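Local coordinates for protein diaminopimelate decarboxylase (Psychromonas ingrahamii, PDB 4XG1) that probably catalyses the pyridoxal-phosphate-dependent decarboxylation of meso-diaminopimelate to L-lysine, the last step of lysine biosynthesis, as a homodimer, at residues T258-R263 against L271-G276; G284-K289 against N309-P314. One frame throughout, in Å; residues are numbered along the deposited sequence.

Contact 1: T258-R263 against L271-G276; sequences TAIINR and LIFEPG. With LLP ((2S)-2-amino-6-[[3-hydroxy-2-methyl-5-(phosphonooxymethyl)pyridin-4-yl]methylideneamino]hexanoic acid), chain T.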
loop_
_atom_site.group_PDB
_atom_site.type_symbol
_atom_site.label_atom_id
_atom_site.label_comp_id
_atom_site.label_asym_id
_atom_site.label_seq_id
_atom_site.Cartn_x
_atom_site.Cartn_y
_atom_site.Cartn_z
ATOM N N THR B 258 12.462 -31.253 -7.669
ATOM C CA THR B 258 12.984 -32.622 -7.663
ATOM C C THR B 258 12.678 -33.332 -6.351
ATOM O O THR B 258 12.149 -34.456 -6.362
ATOM C CB THR B 258 14.525 -32.653 -7.854
ATOM O OG1 THR B 258 14.913 -31.756 -8.905
ATOM C CG2 THR B 258 14.949 -34.006 -8.233
ATOM N N ALA B 259 12.953 -32.668 -5.228
ATOM C CA ALA B 259 12.559 -33.246 -3.940
ATOM C C ALA B 259 11.059 -33.599 -3.921
ATOM O O ALA B 259 10.646 -34.698 -3.471
ATOM C CB ALA B 259 12.904 -32.302 -2.815
ATOM N N ILE B 260 10.238 -32.700 -4.429
ATOM C CA ILE B 260 8.803 -32.940 -4.397
ATOM C C ILE B 260 8.426 -34.093 -5.311
ATOM O O ILE B 260 7.485 -34.873 -5.007
ATOM C CB ILE B 260 8.018 -31.648 -4.738
ATOM C CG1 ILE B 260 8.033 -30.703 -3.544
ATOM C CG2 ILE B 260 6.560 -31.945 -5.087
ATOM C CD1 ILE B 260 7.631 -29.280 -3.862
ATOM N N ILE B 261 9.125 -34.178 -6.437
ATOM C CA ILE B 261 8.824 -35.191 -7.448
ATOM C C ILE B 261 9.297 -36.556 -6.969
ATOM O O ILE B 261 8.501 -37.507 -6.965
ATOM C CB ILE B 261 9.522 -34.858 -8.771
ATOM C CG1 ILE B 261 9.033 -33.489 -9.200
ATOM C CG2 ILE B 261 9.320 -35.977 -9.806
ATOM C CD1 ILE B 261 8.022 -33.509 -10.308
ATOM N N ASN B 262 10.551 -36.613 -6.510
ATOM C CA ASN B 262 11.096 -37.811 -5.865
ATOM C C ASN B 262 10.060 -38.324 -4.854
ATOM O O ASN B 262 9.618 -39.493 -4.947
ATOM C CB ASN B 262 12.453 -37.566 -5.190
ATOM C CG ASN B 262 13.563 -37.201 -6.181
ATOM O OD1 ASN B 262 13.431 -37.417 -7.379
ATOM N ND2 ASN B 262 14.669 -36.651 -5.674
ATOM N N ARG B 263 9.586 -37.452 -3.957
ATOM C CA ARG B 263 8.518 -37.886 -2.973
ATOM C C ARG B 263 7.234 -38.434 -3.589
ATOM O O ARG B 263 6.421 -39.085 -2.908
ATOM C CB ARG B 263 8.116 -36.774 -1.971
ATOM C CG ARG B 263 8.741 -36.837 -0.594
ATOM C CD ARG B 263 8.612 -38.181 0.128
ATOM N NE ARG B 263 7.261 -38.504 0.585
ATOM C CZ ARG B 263 6.526 -39.587 0.295
ATOM N NH1 ARG B 263 6.968 -40.559 -0.497
ATOM N NH2 ARG B 263 5.300 -39.709 0.823
ATOM N N LEU B 271 0.200 -32.506 -9.954
ATOM C CA LEU B 271 0.702 -31.492 -9.040
ATOM C C LEU B 271 0.574 -30.052 -9.574
ATOM O O LEU B 271 1.060 -29.735 -10.664
ATOM C CB LEU B 271 2.165 -31.758 -8.719
ATOM C CG LEU B 271 2.465 -32.980 -7.863
ATOM C CD1 LEU B 271 3.965 -33.076 -7.712
ATOM C CD2 LEU B 271 1.765 -32.924 -6.520
ATOM N N ILE B 272 -0.104 -29.210 -8.803
ATOM C CA ILE B 272 -0.208 -27.808 -9.112
ATOM C C ILE B 272 0.670 -27.007 -8.177
ATOM O O ILE B 272 0.664 -27.215 -6.969
ATOM C CB ILE B 272 -1.669 -27.335 -9.061
ATOM C CG1 ILE B 272 -2.440 -27.958 -10.230
ATOM C CG2 ILE B 272 -1.743 -25.811 -9.166
ATOM C CD1 ILE B 272 -3.931 -27.754 -10.179
ATOM N N PHE B 273 1.433 -26.094 -8.755
ATOM C CA PHE B 273 2.273 -25.148 -8.018
ATOM C C PHE B 273 1.897 -23.702 -8.312
ATOM O O PHE B 273 1.566 -23.337 -9.439
ATOM C CB PHE B 273 3.727 -25.316 -8.423
ATOM C CG PHE B 273 4.221 -26.696 -8.272
ATOM C CD1 PHE B 273 4.030 -27.635 -9.274
ATOM C CD2 PHE B 273 4.895 -27.070 -7.119
ATOM C CE1 PHE B 273 4.492 -28.921 -9.130
ATOM C CE2 PHE B 273 5.366 -28.363 -6.976
ATOM C CZ PHE B 273 5.156 -29.283 -7.980
ATOM N N GLU B 274 2.020 -22.862 -7.288
ATOM C CA GLU B 274 1.573 -21.472 -7.353
ATOM C C GLU B 274 2.674 -20.494 -7.021
ATOM O O GLU B 274 2.494 -19.632 -6.202
ATOM C CB GLU B 274 0.424 -21.279 -6.383
ATOM C CG GLU B 274 -0.823 -22.094 -6.653
ATOM C CD GLU B 274 -1.875 -21.904 -5.583
ATOM O OE1 GLU B 274 -1.549 -21.416 -4.478
ATOM O OE2 GLU B 274 -3.051 -22.216 -5.817
ATOM N N PRO B 275 3.854 -20.643 -7.633
ATOM C CA PRO B 275 4.895 -19.724 -7.237
ATOM C C PRO B 275 4.646 -18.259 -7.701
ATOM O O PRO B 275 4.160 -18.031 -8.798
ATOM C CB PRO B 275 6.129 -20.295 -7.944
ATOM C CG PRO B 275 5.572 -20.910 -9.172
ATOM C CD PRO B 275 4.291 -21.519 -8.728
ATOM N N GLY B 276 5.087 -17.297 -6.897
ATOM C CA GLY B 276 5.080 -15.881 -7.285
ATOM C C GLY B 276 6.444 -15.245 -7.177
ATOM O O GLY B 276 7.132 -15.017 -8.188
HETATM N N1 LLP T . -0.645 -18.964 -3.284
HETATM C C2 LLP T . -1.340 -18.398 -2.290
HETATM C "C2'" LLP T . -2.665 -18.993 -1.887
HETATM C C3 LLP T . -0.778 -17.193 -1.651
HETATM O O3 LLP T . -1.426 -16.601 -0.621
HETATM C C4 LLP T . 0.519 -16.677 -2.102
HETATM C "C4'" LLP T . 1.188 -15.484 -1.494
HETATM C C5 LLP T . 1.188 -17.392 -3.207
HETATM C C6 LLP T . 0.545 -18.496 -3.748
HETATM C "C5'" LLP T . 2.509 -16.953 -3.779
HETATM O OP4 LLP T . 3.524 -16.958 -2.855
HETATM P P LLP T . 5.047 -16.613 -3.212
HETATM O OP1 LLP T . 4.951 -15.331 -4.025
HETATM O OP2 LLP T . 5.834 -16.579 -1.881
HETATM O OP3 LLP T . 5.657 -17.841 -3.915
HETATM N N LLP T . 3.420 -8.921 0.279
HETATM C CA LLP T . 4.369 -9.979 0.817
HETATM C CB LLP T . 4.174 -11.311 0.101
HETATM C CG LLP T . 3.269 -12.317 0.786
HETATM C CD LLP T . 2.245 -12.910 -0.156
HETATM C CE LLP T . 1.504 -14.074 0.527
HETATM N NZ LLP T . 0.606 -14.909 -0.297
HETATM C C LLP T . 5.787 -9.540 0.541
HETATM O O LLP T . 6.030 -8.540 -0.112
HETATM O OXT LLP T . 6.754 -10.168 0.939
#
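Of residues 258-263, Ile260 meets both Leu271 and Phe273, and it does so with two methyls. CG2 of Ile260 sits between the two partners, 3.9 Å from CD1 of Leu271, where the side chains approach at a slant, and 4.2 Å from CZ of Phe273, a corner of the ring. The longer branch goes to the aromatic ring alone, with CD1 of Ile260 standing 4.0 Å from CE2 of Phe273. That methyl lies in the plane of the ring, at its edge, so the ring meets the isoleucine with its rim, and the two side chains run antiparallel past one another. The first torsion of Ile260 (chi1 -76°) explains why the branches point different ways: it sets CG2 anti to the backbone N and swings CG1 anti to the carbonyl carbon. No hydrogen bond crosses between the segments, and all three touching side chains are buried.

The geometry is that of a beta-alpha-beta unit in the pyridoxal-binding TIM barrel: strand 234-236 leads into helix 253-262, which packs on strand 270-273. Leu271 and Phe273, two residues apart on that strand, both point toward the helix. Tyr256 and Met257 of the same helix also touch Phe273, while Leu237 lies against Ile260.

Beyond the strand, the chain turns to the cofactor adduct LLP. Glu274, extended beyond CG, brings OE1 to 2.9 Å from the pyridine N1 of LLP; a carboxylate there probably keeps that nitrogen protonated, as in this family of PLP enzymes. Asp236 and Asp80 lie close to the same carboxylate. Gly276, at the N-cap position before helix 277-280, gives its backbone N to phosphate oxygen OP3 of LLP at 3.1 Å, nearly straight at 164°.

Contact 2: G284-K289 against N309-P314; sequences GVLVTK and NDLIRP. With LLP ((2S)-2-amino-6-[[3-hydroxy-2-methyl-5-(phosphonooxymethyl)pyridin-4-yl]methylideneamino]hexanoic acid), chain T.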
loop_
_atom_site.group_PDB
_atom_site.type_symbol
_atom_site.label_atom_id
_atom_site.label_comp_id
_atom_site.label_asym_id
_atom_site.label_seq_id
_atom_site.Cartn_x
_atom_site.Cartn_y
_atom_site.Cartn_z
ATOM N N GLY B 284 13.069 -8.099 -11.617
ATOM C CA GLY B 284 12.853 -6.666 -11.716
ATOM C C GLY B 284 13.653 -5.834 -10.737
ATOM O O GLY B 284 14.018 -6.289 -9.673
ATOM N N VAL B 285 13.907 -4.592 -11.135
ATOM C CA VAL B 285 14.487 -3.627 -10.254
ATOM C C VAL B 285 13.681 -2.341 -10.261
ATOM O O VAL B 285 12.818 -2.134 -11.133
ATOM C CB VAL B 285 15.935 -3.297 -10.666
ATOM C CG1 VAL B 285 16.759 -4.575 -10.645
ATOM C CG2 VAL B 285 15.998 -2.671 -12.047
ATOM N N LEU B 286 13.979 -1.476 -9.295
ATOM C CA LEU B 286 13.396 -0.153 -9.252
ATOM C C LEU B 286 14.499 0.876 -9.270
ATOM O O LEU B 286 15.373 0.888 -8.393
ATOM C CB LEU B 286 12.581 0.027 -7.989
ATOM C CG LEU B 286 12.001 1.436 -7.714
ATOM C CD1 LEU B 286 11.071 1.861 -8.826
ATOM C CD2 LEU B 286 11.270 1.474 -6.385
ATOM N N VAL B 287 14.462 1.750 -10.274
ATOM C CA VAL B 287 15.513 2.746 -10.460
ATOM C C VAL B 287 15.032 4.081 -9.939
ATOM O O VAL B 287 13.878 4.454 -10.184
ATOM C CB VAL B 287 15.846 2.925 -11.937
ATOM C CG1 VAL B 287 17.069 3.815 -12.083
ATOM C CG2 VAL B 287 16.066 1.575 -12.592
ATOM N N THR B 288 15.907 4.796 -9.246
ATOM C CA THR B 288 15.528 6.048 -8.655
ATOM C C THR B 288 16.700 7.012 -8.704
ATOM O O THR B 288 17.848 6.609 -8.760
ATOM C CB THR B 288 15.050 5.832 -7.215
ATOM O OG1 THR B 288 14.678 7.084 -6.628
ATOM C CG2 THR B 288 16.139 5.199 -6.391
ATOM N N LYS B 289 16.408 8.295 -8.644
ATOM C CA LYS B 289 17.407 9.329 -8.761
ATOM C C LYS B 289 17.618 9.992 -7.399
ATOM O O LYS B 289 16.650 10.266 -6.663
ATOM C CB LYS B 289 16.920 10.363 -9.755
ATOM C CG LYS B 289 17.829 11.578 -9.954
ATOM C CD LYS B 289 17.170 12.585 -10.898
ATOM C CE LYS B 289 17.341 14.010 -10.380
ATOM N NZ LYS B 289 16.143 14.850 -10.667
ATOM N N ASN B 309 5.337 4.611 -1.373
ATOM C CA ASN B 309 4.216 4.394 -2.300
ATOM C C ASN B 309 4.629 3.671 -3.575
ATOM O O ASN B 309 3.786 3.081 -4.248
ATOM C CB ASN B 309 3.532 5.677 -2.705
ATOM C CG ASN B 309 4.360 6.451 -3.694
ATOM O OD1 ASN B 309 5.487 6.877 -3.362
ATOM N ND2 ASN B 309 3.861 6.597 -4.914
ATOM N N ASP B 310 5.911 3.717 -3.915
ATOM C CA ASP B 310 6.421 2.951 -5.062
ATOM C C ASP B 310 6.804 1.537 -4.624
ATOM O O ASP B 310 6.535 0.564 -5.337
ATOM C CB ASP B 310 7.614 3.667 -5.600
ATOM C CG ASP B 310 7.301 5.059 -6.047
ATOM O OD1 ASP B 310 6.540 5.213 -7.038
ATOM O OD2 ASP B 310 7.918 5.996 -5.504
ATOM N N LEU B 311 7.407 1.440 -3.424
ATOM C CA LEU B 311 7.876 0.175 -2.885
ATOM C C LEU B 311 7.705 0.161 -1.415
ATOM O O LEU B 311 8.429 0.853 -0.666
ATOM C CB LEU B 311 9.362 -0.035 -3.201
ATOM C CG LEU B 311 10.020 -1.295 -2.633
ATOM C CD1 LEU B 311 9.529 -2.538 -3.337
ATOM C CD2 LEU B 311 11.517 -1.223 -2.798
ATOM N N ILE B 312 6.773 -0.659 -0.945
ATOM C CA ILE B 312 6.417 -0.609 0.481
ATOM C C ILE B 312 7.133 -1.643 1.353
ATOM O O ILE B 312 7.024 -1.619 2.578
ATOM C CB ILE B 312 4.900 -0.694 0.657
ATOM C CG1 ILE B 312 4.491 -0.094 2.017
ATOM C CG2 ILE B 312 4.437 -2.130 0.568
ATOM C CD1 ILE B 312 3.028 0.202 2.160
ATOM N N ARG B 313 7.856 -2.553 0.730
ATOM C CA ARG B 313 8.341 -3.745 1.447
ATOM C C ARG B 313 9.247 -3.363 2.615
ATOM O O ARG B 313 9.091 -3.886 3.714
ATOM C CB ARG B 313 9.017 -4.751 0.520
ATOM C CG ARG B 313 8.225 -5.079 -0.736
ATOM C CD ARG B 313 8.589 -6.420 -1.381
ATOM N NE ARG B 313 8.499 -7.504 -0.393
ATOM C CZ ARG B 313 9.522 -8.083 0.239
ATOM N NH1 ARG B 313 10.774 -7.709 0.005
ATOM N NH2 ARG B 313 9.282 -9.061 1.103
ATOM N N PRO B 314 10.173 -2.428 2.408
ATOM C CA PRO B 314 10.997 -2.033 3.528
ATOM C C PRO B 314 10.209 -1.428 4.678
ATOM O O PRO B 314 10.406 -1.811 5.836
ATOM C CB PRO B 314 11.956 -0.996 2.909
ATOM C CG PRO B 314 12.026 -1.375 1.463
ATOM C CD PRO B 314 10.609 -1.782 1.157
HETATM N N1 LLP T . -0.645 -18.964 -3.284
HETATM C C2 LLP T . -1.340 -18.398 -2.290
HETATM C "C2'" LLP T . -2.665 -18.993 -1.887
HETATM C C3 LLP T . -0.778 -17.193 -1.651
HETATM O O3 LLP T . -1.426 -16.601 -0.621
HETATM C C4 LLP T . 0.519 -16.677 -2.102
HETATM C "C4'" LLP T . 1.188 -15.484 -1.494
HETATM C C5 LLP T . 1.188 -17.392 -3.207
HETATM C C6 LLP T . 0.545 -18.496 -3.748
HETATM C "C5'" LLP T . 2.509 -16.953 -3.779
HETATM O OP4 LLP T . 3.524 -16.958 -2.855
HETATM P P LLP T . 5.047 -16.613 -3.212
HETATM O OP1 LLP T . 4.951 -15.331 -4.025
HETATM O OP2 LLP T . 5.834 -16.579 -1.881
HETATM O OP3 LLP T . 5.657 -17.841 -3.915
HETATM N N LLP T . 3.420 -8.921 0.279
HETATM C CA LLP T . 4.369 -9.979 0.817
HETATM C CB LLP T . 4.174 -11.311 0.101
HETATM C CG LLP T . 3.269 -12.317 0.786
HETATM C CD LLP T . 2.245 -12.910 -0.156
HETATM C CE LLP T . 1.504 -14.074 0.527
HETATM N NZ LLP T . 0.606 -14.909 -0.297
HETATM C C LLP T . 5.787 -9.540 0.541
HETATM O O LLP T . 6.030 -8.540 -0.112
HETATM O OXT LLP T . 6.754 -10.168 0.939
#
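Leu286 reaches from its strand with a single methyl, CD2, which comes 4.0 Å from CB of Leu311 and 4.3 Å from CB of Asp310. The leucine thus touches the bases of two successive side chains, and the two leucines run antiparallel alongside one another. For Leu286 the reach depends on a CG anti to the backbone N (chi1 174°). The backbones stay well separated, with CA of Leu286 and CA of Leu311 8.4 Å apart, and no hydrogen bond joins the segments.

In the next shell, Tyr31 and Ile370 each touch both leucines from strands 30-34 and 367-371, the antiparallel neighbours of 284-294 in the mixed sheet of the beta domain that accompanies the barrel in this decarboxylase family. The loop has polar fastenings of its own: Tyr31 OH bonds the carbonyl O of Asp310, while Asp310 OD2 accepts a hydrogen bond from the backbone N of Ala307 and forms a salt bridge with Arg387, which also binds Asn309.

Two residues after Leu311, Arg313, on helix 313-317, faces the carboxylate of LLP. A bend at chi3 (53°) turns the guanidinium, and the carboxylate carbon C of LLP lies at its edge, in its plane. Arg313 NE donates to O of LLP at 2.7 Å with an angle of 169°, and Arg313 NH2 donates to OXT of LLP at 2.8 Å. Arg277 brings a second guanidinium beside this one. Two N-H groups matched to two oxygens fix both the position and the rotation of the carboxylate, consistent with the substrate-binding role predicted for Arg313.

Overall arrangement
Contact 1 comes first along the chain and is complete before contact 2 starts; they lie on opposite sides of the chain's centre, their own centres about 30 Å apart and their nearest atoms about 10 Å apart. They share no sheet: 258-263 lies on a barrel helix and 271-276 on a barrel strand and the loop that follows it, whereas 284-289 lies in the mixed sheet and 309-314 packs beside it. Short helix 277-280 is the only helix between strands 270-273 and 284-294. Both touch LLP, contact 1 at its pyridine and phosphate, contact 2 at its carboxylate; Glu349 of the second subunit also bonds LLP, so the site draws on both subunits.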